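Local coordinates for ABC transporter periplasmic-binding protein YtfQ (Mycobacterium smegmatis, PDB 6HBD) that binds beta-D-galactofuranose and probably serves as the sugar-binding protein of a mycobacterial L-arabinofuranose ABC transporter, at residues A122-E127 and I161-G166; E127-G132 and F167-S172; V208-N213 and K236-D241. All coordinates share one frame; numbering follows the deposited sequence.

Contact 1 (A122-E127 and I161-G166); sequences ADFIEE and IDRKTG. With ZN (zinc ion), chain F; GZL (beta-D-galactofuranose), chain L.
Arg-163 grips Glu-127 side-on. In this salt bridge Arg-163 NE lies 3.0 Å and Arg-163 NH2 2.8 Å from the one oxygen Glu-127 OE1. The two flat groups are turned 39° apart, and OE1 sits slightly out of the guanidinium plane. The chain of Arg-163 runs extended from CG to NE (chi2 161°, chi3 -171°), which carries its head past the Phe-124 ring to the sugar. There NH1 and NH2 both donate to O3 of the galactofuranose. Phe-124 meets the sugar at its ring edge, with CE1 3.1 Å from O6, and Ala-122 O lies over the ring centre. The tight part is at the backbone: Gly-166 CA comes 3.4 Å from Ile-125 O, a CA-H...O contact. Phe-124 CB packs on Asp-162 CB at 3.4 Å. Asp-162 is buried too; its OD2 binds zinc at 2.2 Å together with Asp-158, and Arg-84 forms a salt bridge to OD1. The looser margin is the partly exposed side chain of Ile-125, whose CD1 rests on this carboxylate. The pairing joins the first turn of helix 124-138 to the middle of helix 158-171, while Val-240, just after strand 236-239, touches both Glu-127 and Arg-163.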
loop_
_atom_site.group_PDB
_atom_site.type_symbol
_atom_site.label_atom_id
_atom_site.label_comp_id
_atom_site.label_asym_id
_atom_site.label_seq_id
_atom_site.Cartn_x
_atom_site.Cartn_y
_atom_site.Cartn_z
ATOM N N ALA A 122 -3.093 -1.485 -6.701
ATOM C CA ALA A 122 -4.501 -1.713 -6.367
ATOM C C ALA A 122 -5.319 -0.435 -6.545
ATOM O O ALA A 122 -4.742 0.600 -6.884
ATOM C CB ALA A 122 -4.605 -2.216 -4.944
ATOM N N ASP A 123 -6.659 -0.507 -6.367
ATOM C CA ASP A 123 -7.526 0.674 -6.419
ATOM C C ASP A 123 -7.652 1.134 -4.973
ATOM O O ASP A 123 -8.584 0.731 -4.242
ATOM C CB ASP A 123 -8.914 0.386 -7.047
ATOM C CG ASP A 123 -9.883 1.579 -7.127
ATOM O OD1 ASP A 123 -9.444 2.737 -6.877
ATOM O OD2 ASP A 123 -11.078 1.354 -7.433
ATOM N N PHE A 124 -6.691 2.000 -4.581
ATOM C CA PHE A 124 -6.574 2.616 -3.241
ATOM C C PHE A 124 -7.834 3.320 -2.795
ATOM O O PHE A 124 -8.215 3.199 -1.630
ATOM C CB PHE A 124 -5.419 3.600 -3.243
ATOM C CG PHE A 124 -4.123 2.962 -3.674
ATOM C CD1 PHE A 124 -3.720 1.751 -3.142
ATOM C CD2 PHE A 124 -3.370 3.508 -4.699
ATOM C CE1 PHE A 124 -2.552 1.149 -3.556
ATOM C CE2 PHE A 124 -2.179 2.913 -5.094
ATOM C CZ PHE A 124 -1.787 1.730 -4.531
ATOM N N ILE A 125 -8.523 4.005 -3.727
ATOM C CA ILE A 125 -9.777 4.691 -3.408
ATOM C C ILE A 125 -10.768 3.642 -2.943
ATOM O O ILE A 125 -11.353 3.813 -1.886
ATOM C CB ILE A 125 -10.329 5.544 -4.593
ATOM C CG1 ILE A 125 -9.367 6.721 -4.948
ATOM C CG2 ILE A 125 -11.737 6.101 -4.285
ATOM C CD1 ILE A 125 -8.486 6.490 -6.065
ATOM N N GLU A 126 -10.917 2.539 -3.665
ATOM C CA GLU A 126 -11.859 1.515 -3.220
ATOM C C GLU A 126 -11.414 0.807 -1.965
ATOM O O GLU A 126 -12.283 0.412 -1.184
ATOM C CB GLU A 126 -12.178 0.517 -4.302
ATOM C CG GLU A 126 -13.598 0.689 -4.795
ATOM C CD GLU A 126 -14.570 -0.247 -4.126
ATOM O OE1 GLU A 126 -15.661 0.207 -3.726
ATOM O OE2 GLU A 126 -14.257 -1.453 -4.041
ATOM N N GLU A 127 -10.080 0.645 -1.744
ATOM C CA GLU A 127 -9.604 0.068 -0.488
ATOM C C GLU A 127 -10.149 0.966 0.642
ATOM O O GLU A 127 -10.795 0.460 1.570
ATOM C CB GLU A 127 -8.078 -0.012 -0.432
ATOM C CG GLU A 127 -7.513 -1.070 -1.349
ATOM C CD GLU A 127 -6.003 -1.072 -1.478
ATOM O OE1 GLU A 127 -5.365 -0.101 -1.014
ATOM O OE2 GLU A 127 -5.455 -2.052 -2.031
ATOM N N ILE A 161 -3.164 9.440 -0.141
ATOM C CA ILE A 161 -4.097 10.443 -0.676
ATOM C C ILE A 161 -5.414 9.764 -1.073
ATOM O O ILE A 161 -6.485 10.200 -0.655
ATOM C CB ILE A 161 -3.460 11.151 -1.908
ATOM C CG1 ILE A 161 -2.256 12.018 -1.505
ATOM C CG2 ILE A 161 -4.488 11.989 -2.656
ATOM C CD1 ILE A 161 -1.197 12.117 -2.562
ATOM N N ASP A 162 -5.309 8.709 -1.914
ATOM C CA ASP A 162 -6.443 7.957 -2.460
ATOM C C ASP A 162 -7.243 7.250 -1.387
ATOM O O ASP A 162 -8.468 7.279 -1.441
ATOM C CB ASP A 162 -5.959 6.946 -3.511
ATOM C CG ASP A 162 -5.481 7.520 -4.842
ATOM O OD1 ASP A 162 -5.281 8.760 -4.928
ATOM O OD2 ASP A 162 -5.291 6.727 -5.795
ATOM N N ARG A 163 -6.575 6.620 -0.405
ATOM C CA ARG A 163 -7.294 5.945 0.693
ATOM C C ARG A 163 -8.056 6.947 1.540
ATOM O O ARG A 163 -9.160 6.627 2.002
ATOM C CB ARG A 163 -6.347 5.123 1.578
ATOM C CG ARG A 163 -5.960 3.812 0.933
ATOM C CD ARG A 163 -4.714 3.200 1.523
ATOM N NE ARG A 163 -4.268 2.050 0.735
ATOM C CZ ARG A 163 -3.162 1.357 0.964
ATOM N NH1 ARG A 163 -2.363 1.685 1.969
ATOM N NH2 ARG A 163 -2.850 0.322 0.197
ATOM N N LYS A 164 -7.473 8.158 1.743
ATOM C CA LYS A 164 -8.126 9.240 2.497
ATOM C C LYS A 164 -9.430 9.623 1.777
ATOM O O LYS A 164 -10.517 9.577 2.374
ATOM C CB LYS A 164 -7.182 10.464 2.605
ATOM C CG LYS A 164 -7.685 11.635 3.441
ATOM C CD LYS A 164 -6.667 12.776 3.436
ATOM C CE LYS A 164 -7.144 14.011 4.180
ATOM N NZ LYS A 164 -7.434 13.756 5.618
ATOM N N THR A 165 -9.303 9.929 0.463
ATOM C CA THR A 165 -10.412 10.305 -0.415
ATOM C C THR A 165 -11.492 9.218 -0.468
ATOM O O THR A 165 -12.686 9.528 -0.510
ATOM C CB THR A 165 -9.872 10.580 -1.810
ATOM O OG1 THR A 165 -8.756 11.476 -1.712
ATOM C CG2 THR A 165 -10.946 11.130 -2.750
ATOM N N GLY A 166 -11.063 7.962 -0.488
ATOM C CA GLY A 166 -11.966 6.830 -0.532
ATOM C C GLY A 166 -12.684 6.666 0.779
ATOM O O GLY A 166 -13.915 6.661 0.808
HETATM ZN ZN ZN F . -3.934 7.102 -7.533
HETATM C C6 GZL L . 0.279 0.188 -1.637
HETATM C C5 GZL L . 1.710 0.380 -1.182
HETATM C C4 GZL L . 1.795 0.876 0.252
HETATM C C3 GZL L . 1.185 -0.052 1.297
HETATM C C2 GZL L . 1.944 0.371 2.541
HETATM O O6 GZL L . 0.245 -0.103 -3.028
HETATM O O5 GZL L . 2.423 1.242 -2.073
HETATM O O4 GZL L . 3.182 0.967 0.645
HETATM O O3 GZL L . -0.211 0.098 1.493
HETATM C C1 GZL L . 3.354 0.500 1.990
HETATM O O2 GZL L . 1.908 -0.574 3.600
HETATM O O1 GZL L . 3.909 1.462 2.814
#

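Contact 2 (E127-G132 and F167-S172); sequences EGRRAG and FAEGIS
The ring of Phe-167 lies against the backbone of Gly-132. Phe-167 CD1 is 3.4 Å from Gly-132 N, and CE1 is close to Gly-132 CA. The glycine approaches the ring obliquely. So does the carbonyl of Gly-128. Ala-131 CB lies 4.0 Å from Phe-167 CD1. Phe-210 of the sheet stacks with this ring, and Ile-148 and Ile-179 also touch the side chain. Chi1 of Phe-167 is -172°, which sets CG opposite the backbone N and sends the ring toward strands 146-152 and 177-184. The second pair of flat groups is Arg-129 and Glu-169. NH1 of Arg-129 forms a salt bridge with OE2 of Glu-169 at 2.7 Å. One nitrogen meets one oxygen, a single-point grip. The guanidinium and carboxylate planes stand 77° apart. The two side chains run alongside each other in the same direction, and Arg-129 bends at chi3 to present NH1. Glu-169 is exposed, and this bridge lies on the outer side of the pair.

Between the ring and the salt bridge the backbones touch. Gly-128 O receives the CA-H of Phe-167 at 3.2 Å, while also accepting the helical bond from Gly-132 N. Gly-132 CA and Gly-170 CA are 4.1 Å apart. Ile-171 CD1 reaches Gly-132 O at 3.5 Å. The helix axes approach to 6.6 Å and cross at -32°. Gly-128 and Gly-132 lie one turn apart, a GxxxG pattern. Gly-128 lies against Phe-167 and Gly-132 against Gly-170, where neither glycine has a side chain to hold the helices apart. Such close backbone packing is characteristic of glycine-lined helix pairs. Here it joins two neighbouring helices that pack on one face of a lobe's sheet, in the layered alpha/beta fold of periplasmic sugar-binding proteins.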
loop_
_atom_site.group_PDB
_atom_site.type_symbol
_atom_site.label_atom_id
_atom_site.label_comp_id
_atom_site.label_asym_id
_atom_site.label_seq_id
_atom_site.Cartn_x
_atom_site.Cartn_y
_atom_site.Cartn_z
ATOM N N GLU A 127 -10.080 0.645 -1.744
ATOM C CA GLU A 127 -9.604 0.068 -0.488
ATOM C C GLU A 127 -10.149 0.966 0.642
ATOM O O GLU A 127 -10.795 0.460 1.570
ATOM C CB GLU A 127 -8.078 -0.012 -0.432
ATOM C CG GLU A 127 -7.513 -1.070 -1.349
ATOM C CD GLU A 127 -6.003 -1.072 -1.478
ATOM O OE1 GLU A 127 -5.365 -0.101 -1.014
ATOM O OE2 GLU A 127 -5.455 -2.052 -2.031
ATOM N N GLY A 128 -9.987 2.287 0.481
ATOM C CA GLY A 128 -10.534 3.288 1.400
ATOM C C GLY A 128 -12.057 3.298 1.476
ATOM O O GLY A 128 -12.601 3.270 2.575
ATOM N N ARG A 129 -12.765 3.300 0.326
ATOM C CA ARG A 129 -14.228 3.290 0.295
ATOM C C ARG A 129 -14.769 2.052 0.998
ATOM O O ARG A 129 -15.614 2.190 1.882
ATOM C CB ARG A 129 -14.778 3.375 -1.140
ATOM C CG ARG A 129 -16.313 3.367 -1.167
ATOM C CD ARG A 129 -16.945 4.101 -2.332
ATOM N NE ARG A 129 -16.306 3.766 -3.602
ATOM C CZ ARG A 129 -15.473 4.539 -4.303
ATOM N NH1 ARG A 129 -15.159 5.758 -3.872
ATOM N NH2 ARG A 129 -14.951 4.101 -5.446
ATOM N N ARG A 130 -14.253 0.854 0.651
ATOM C CA ARG A 130 -14.648 -0.404 1.299
ATOM C C ARG A 130 -14.492 -0.321 2.851
ATOM O O ARG A 130 -15.377 -0.801 3.593
ATOM C CB ARG A 130 -13.833 -1.589 0.752
ATOM C CG ARG A 130 -14.243 -2.010 -0.654
ATOM C CD ARG A 130 -13.597 -3.292 -1.123
ATOM N NE ARG A 130 -14.311 -4.463 -0.599
ATOM C CZ ARG A 130 -14.309 -5.685 -1.138
ATOM N NH1 ARG A 130 -13.630 -5.931 -2.262
ATOM N NH2 ARG A 130 -14.987 -6.669 -0.561
ATOM N N ALA A 131 -13.368 0.285 3.327
ATOM C CA ALA A 131 -13.112 0.461 4.759
ATOM C C ALA A 131 -14.151 1.410 5.360
ATOM O O ALA A 131 -14.789 1.049 6.357
ATOM C CB ALA A 131 -11.695 0.990 4.997
ATOM N N GLY A 132 -14.356 2.566 4.703
ATOM C CA GLY A 132 -15.330 3.573 5.124
ATOM C C GLY A 132 -16.756 3.061 5.139
ATOM O O GLY A 132 -17.487 3.272 6.110
ATOM N N PHE A 167 -11.918 6.569 1.880
ATOM C CA PHE A 167 -12.519 6.426 3.211
ATOM C C PHE A 167 -13.558 7.514 3.428
ATOM O O PHE A 167 -14.698 7.206 3.797
ATOM C CB PHE A 167 -11.457 6.469 4.321
ATOM C CG PHE A 167 -12.037 6.132 5.676
ATOM C CD1 PHE A 167 -12.225 4.814 6.057
ATOM C CD2 PHE A 167 -12.486 7.134 6.526
ATOM C CE1 PHE A 167 -12.784 4.504 7.296
ATOM C CE2 PHE A 167 -13.085 6.824 7.746
ATOM C CZ PHE A 167 -13.221 5.512 8.127
ATOM N N ALA A 168 -13.166 8.779 3.123
ATOM C CA ALA A 168 -14.027 9.958 3.209
ATOM C C ALA A 168 -15.400 9.720 2.553
ATOM O O ALA A 168 -16.425 9.974 3.180
ATOM C CB ALA A 168 -13.341 11.142 2.553
ATOM N N GLU A 169 -15.407 9.178 1.326
ATOM C CA GLU A 169 -16.631 8.877 0.597
ATOM C C GLU A 169 -17.478 7.759 1.249
ATOM O O GLU A 169 -18.709 7.846 1.224
ATOM C CB GLU A 169 -16.315 8.519 -0.867
ATOM C CG GLU A 169 -17.574 8.259 -1.677
ATOM C CD GLU A 169 -17.414 8.361 -3.171
ATOM O OE1 GLU A 169 -18.444 8.565 -3.855
ATOM O OE2 GLU A 169 -16.267 8.230 -3.658
ATOM N N GLY A 170 -16.838 6.712 1.771
ATOM C CA GLY A 170 -17.563 5.619 2.414
ATOM C C GLY A 170 -18.347 6.099 3.619
ATOM O O GLY A 170 -19.519 5.747 3.793
ATOM N N ILE A 171 -17.693 6.978 4.401
ATOM C CA ILE A 171 -18.220 7.632 5.604
ATOM C C ILE A 171 -19.361 8.637 5.290
ATOM O O ILE A 171 -20.305 8.753 6.076
ATOM C CB ILE A 171 -17.016 8.320 6.386
ATOM C CG1 ILE A 171 -16.756 7.650 7.727
ATOM C CG2 ILE A 171 -17.159 9.854 6.595
ATOM C CD1 ILE A 171 -16.440 6.189 7.669
ATOM N N SER A 172 -19.239 9.371 4.161
ATOM C CA SER A 172 -20.130 10.466 3.732
ATOM C C SER A 172 -21.646 10.221 3.799
ATOM O O SER A 172 -22.388 11.190 3.960
ATOM C CB SER A 172 -19.792 10.918 2.311
ATOM O OG SER A 172 -20.306 10.029 1.331
#

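Contact 3 (V208-N213 and K236-D241); sequences VVFAQN and KIVAVD. With GZL (beta-D-galactofuranose), chain L.
Asn-213 and Asp-241 meet at the sugar end of two parallel strands. From Asn-213 the CB passes 3.9 Å from O2 of the galactofuranose, and CG is slightly nearer to the same hydroxyl. Asn-213 ND2 has two acceptors. It donates a nearly straight bond to Asp-241 OD2 (3.1 Å, 160° at the hydrogen), with the acceptor in the amide plane, and makes a weak, bent bond to the sugar O2. The other tip atom, OD1, accepts from the backbone N of Met-216 and so caps the start of helix 214-226. This cap should fix which way the amide is turned. Chi1 of Asp-241 is -74°, CG lying opposite its carbonyl carbon, with the carboxylate at the sugar. Asp-241 OD1 accepts from the sugar O3 at 2.9 Å and Asp-241 OD2 from the sugar O2 at 2.7 Å. The amide and carboxylate planes stand 72° apart, and ND2 reaches OD2 from well outside the carboxylate plane.

Behind this site the strands are zipped by backbone bonds. Val-209 N donates to Lys-236 O, Val-238 N to Val-209 O and Ala-211 N to Val-238 O. The last rung, Val-240 N to Ala-211 O, is weak. Phe-210 CD1 packs on Val-238 CG2 at 3.7 Å, on the face under helix 124-138. On the other face Val-209 lies beside Ile-237, and Ala-211 CB meets Ala-239 CB; helix 214-226 covers Ile-237 and Ala-239. Strand 208-211, helix 214-226 and strand 236-239 form a beta-alpha-beta unit. Its ligand-binding residues follow the C-terminal ends of the strands, the arrangement typical of periplasmic sugar-binding proteins.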
loop_
_atom_site.group_PDB
_atom_site.type_symbol
_atom_site.label_atom_id
_atom_site.label_comp_id
_atom_site.label_asym_id
_atom_site.label_seq_id
_atom_site.Cartn_x
_atom_site.Cartn_y
_atom_site.Cartn_z
ATOM N N VAL A 208 -13.648 4.553 16.795
ATOM C CA VAL A 208 -12.969 3.759 15.785
ATOM C C VAL A 208 -11.749 4.510 15.226
ATOM O O VAL A 208 -11.747 5.735 15.172
ATOM C CB VAL A 208 -14.014 3.371 14.689
ATOM C CG1 VAL A 208 -15.046 4.475 14.479
ATOM C CG2 VAL A 208 -13.367 2.960 13.352
ATOM N N VAL A 209 -10.714 3.759 14.823
ATOM C CA VAL A 209 -9.507 4.279 14.186
ATOM C C VAL A 209 -9.420 3.616 12.795
ATOM O O VAL A 209 -9.717 2.435 12.647
ATOM C CB VAL A 209 -8.203 4.140 15.046
ATOM C CG1 VAL A 209 -8.387 3.191 16.210
ATOM C CG2 VAL A 209 -6.950 3.793 14.227
ATOM N N PHE A 210 -9.070 4.403 11.780
ATOM C CA PHE A 210 -8.912 3.929 10.430
ATOM C C PHE A 210 -7.459 4.106 10.098
ATOM O O PHE A 210 -7.004 5.236 9.859
ATOM C CB PHE A 210 -9.807 4.685 9.435
ATOM C CG PHE A 210 -9.408 4.505 7.983
ATOM C CD1 PHE A 210 -9.331 3.240 7.415
ATOM C CD2 PHE A 210 -9.028 5.594 7.210
ATOM C CE1 PHE A 210 -8.917 3.074 6.094
ATOM C CE2 PHE A 210 -8.605 5.423 5.894
ATOM C CZ PHE A 210 -8.555 4.166 5.347
ATOM N N ALA A 211 -6.720 2.982 10.094
ATOM C CA ALA A 211 -5.308 3.001 9.769
ATOM C C ALA A 211 -5.181 2.743 8.279
ATOM O O ALA A 211 -5.755 1.787 7.785
ATOM C CB ALA A 211 -4.565 1.953 10.577
ATOM N N GLN A 212 -4.435 3.587 7.554
ATOM C CA GLN A 212 -4.276 3.409 6.110
ATOM C C GLN A 212 -3.288 2.301 5.779
ATOM O O GLN A 212 -3.056 2.007 4.603
ATOM C CB GLN A 212 -3.879 4.736 5.435
ATOM C CG GLN A 212 -5.058 5.700 5.333
ATOM C CD GLN A 212 -4.634 7.039 4.807
ATOM O OE1 GLN A 212 -3.535 7.213 4.263
ATOM N NE2 GLN A 212 -5.491 8.025 4.978
ATOM N N ASN A 213 -2.698 1.688 6.810
ATOM C CA ASN A 213 -1.748 0.599 6.635
ATOM C C ASN A 213 -1.792 -0.126 7.965
ATOM O O ASN A 213 -1.746 0.542 8.995
ATOM C CB ASN A 213 -0.406 1.200 6.262
ATOM C CG ASN A 213 0.793 0.663 6.933
ATOM O OD1 ASN A 213 1.293 1.245 7.893
ATOM N ND2 ASN A 213 1.295 -0.442 6.425
ATOM N N LYS A 236 -12.528 0.361 17.984
ATOM C CA LYS A 236 -12.458 -0.511 16.820
ATOM C C LYS A 236 -11.299 -0.122 15.877
ATOM O O LYS A 236 -10.968 1.044 15.762
ATOM C CB LYS A 236 -13.811 -0.503 16.085
ATOM C CG LYS A 236 -14.989 -0.777 17.043
ATOM C CD LYS A 236 -16.115 -1.633 16.440
ATOM C CE LYS A 236 -17.105 -2.110 17.486
ATOM N NZ LYS A 236 -16.564 -3.186 18.379
ATOM N N ILE A 237 -10.649 -1.093 15.242
ATOM C CA ILE A 237 -9.589 -0.799 14.286
ATOM C C ILE A 237 -9.981 -1.424 12.965
ATOM O O ILE A 237 -10.538 -2.535 12.947
ATOM C CB ILE A 237 -8.177 -1.251 14.712
ATOM C CG1 ILE A 237 -7.889 -0.877 16.208
ATOM C CG2 ILE A 237 -7.116 -0.672 13.732
ATOM C CD1 ILE A 237 -6.658 -1.538 16.840
ATOM N N VAL A 238 -9.776 -0.642 11.860
ATOM C CA VAL A 238 -9.997 -1.048 10.487
ATOM C C VAL A 238 -8.800 -0.545 9.698
ATOM O O VAL A 238 -8.414 0.617 9.842
ATOM C CB VAL A 238 -11.367 -0.670 9.885
ATOM C CG1 VAL A 238 -12.400 -0.412 10.971
ATOM C CG2 VAL A 238 -11.293 0.494 8.906
ATOM N N ALA A 239 -8.146 -1.442 8.940
ATOM C CA ALA A 239 -6.962 -1.062 8.206
ATOM C C ALA A 239 -6.914 -1.670 6.828
ATOM O O ALA A 239 -7.788 -2.464 6.458
ATOM C CB ALA A 239 -5.732 -1.429 9.001
ATOM N N VAL A 240 -5.929 -1.214 6.039
ATOM C CA VAL A 240 -5.687 -1.659 4.672
ATOM C C VAL A 240 -4.330 -2.388 4.664
ATOM O O VAL A 240 -3.438 -1.984 5.404
ATOM C CB VAL A 240 -5.737 -0.447 3.702
ATOM C CG1 VAL A 240 -5.375 -0.859 2.270
ATOM C CG2 VAL A 240 -7.112 0.205 3.739
ATOM N N ASP A 241 -4.201 -3.441 3.844
ATOM C CA ASP A 241 -3.048 -4.330 3.649
ATOM C C ASP A 241 -3.358 -5.764 3.989
ATOM O O ASP A 241 -3.170 -6.532 3.040
ATOM C CB ASP A 241 -1.749 -3.936 4.366
ATOM C CG ASP A 241 -0.976 -2.770 3.793
ATOM O OD1 ASP A 241 -1.410 -2.219 2.742
ATOM O OD2 ASP A 241 0.077 -2.414 4.381
HETATM C C6 GZL L . 0.279 0.188 -1.637
HETATM C C5 GZL L . 1.710 0.380 -1.182
HETATM C C4 GZL L . 1.795 0.876 0.252
HETATM C C3 GZL L . 1.185 -0.052 1.297
HETATM C C2 GZL L . 1.944 0.371 2.541
HETATM O O6 GZL L . 0.245 -0.103 -3.028
HETATM O O5 GZL L . 2.423 1.242 -2.073
HETATM O O4 GZL L . 3.182 0.967 0.645
HETATM O O3 GZL L . -0.211 0.098 1.493
HETATM C C1 GZL L . 3.354 0.500 1.990
HETATM O O2 GZL L . 1.908 -0.574 3.600
HETATM O O1 GZL L . 3.909 1.462 2.814
#

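Overall arrangement
All three contacts belong to one lobe. Contacts 1 and 2 are successive levels of the same packing between helices 124-138 and 158-171. Their centres are about 8 Å apart, they share Glu-127, and their segments alternate along the chain. Contact 3 follows later in the sequence, within the six-stranded sheet. Its centre is about 13 Å from that of contact 1 and 11 Å from that of contact 2. The helix pair lies over the sheet face carrying Phe-210 and Val-238. Contacts 1 and 3 both reach the galactofuranose, so the start of helix 124-138, the middle of helix 158-171 and the residues after two strands meet at one pocket. Contact 2 packs the layers farther from the sugar.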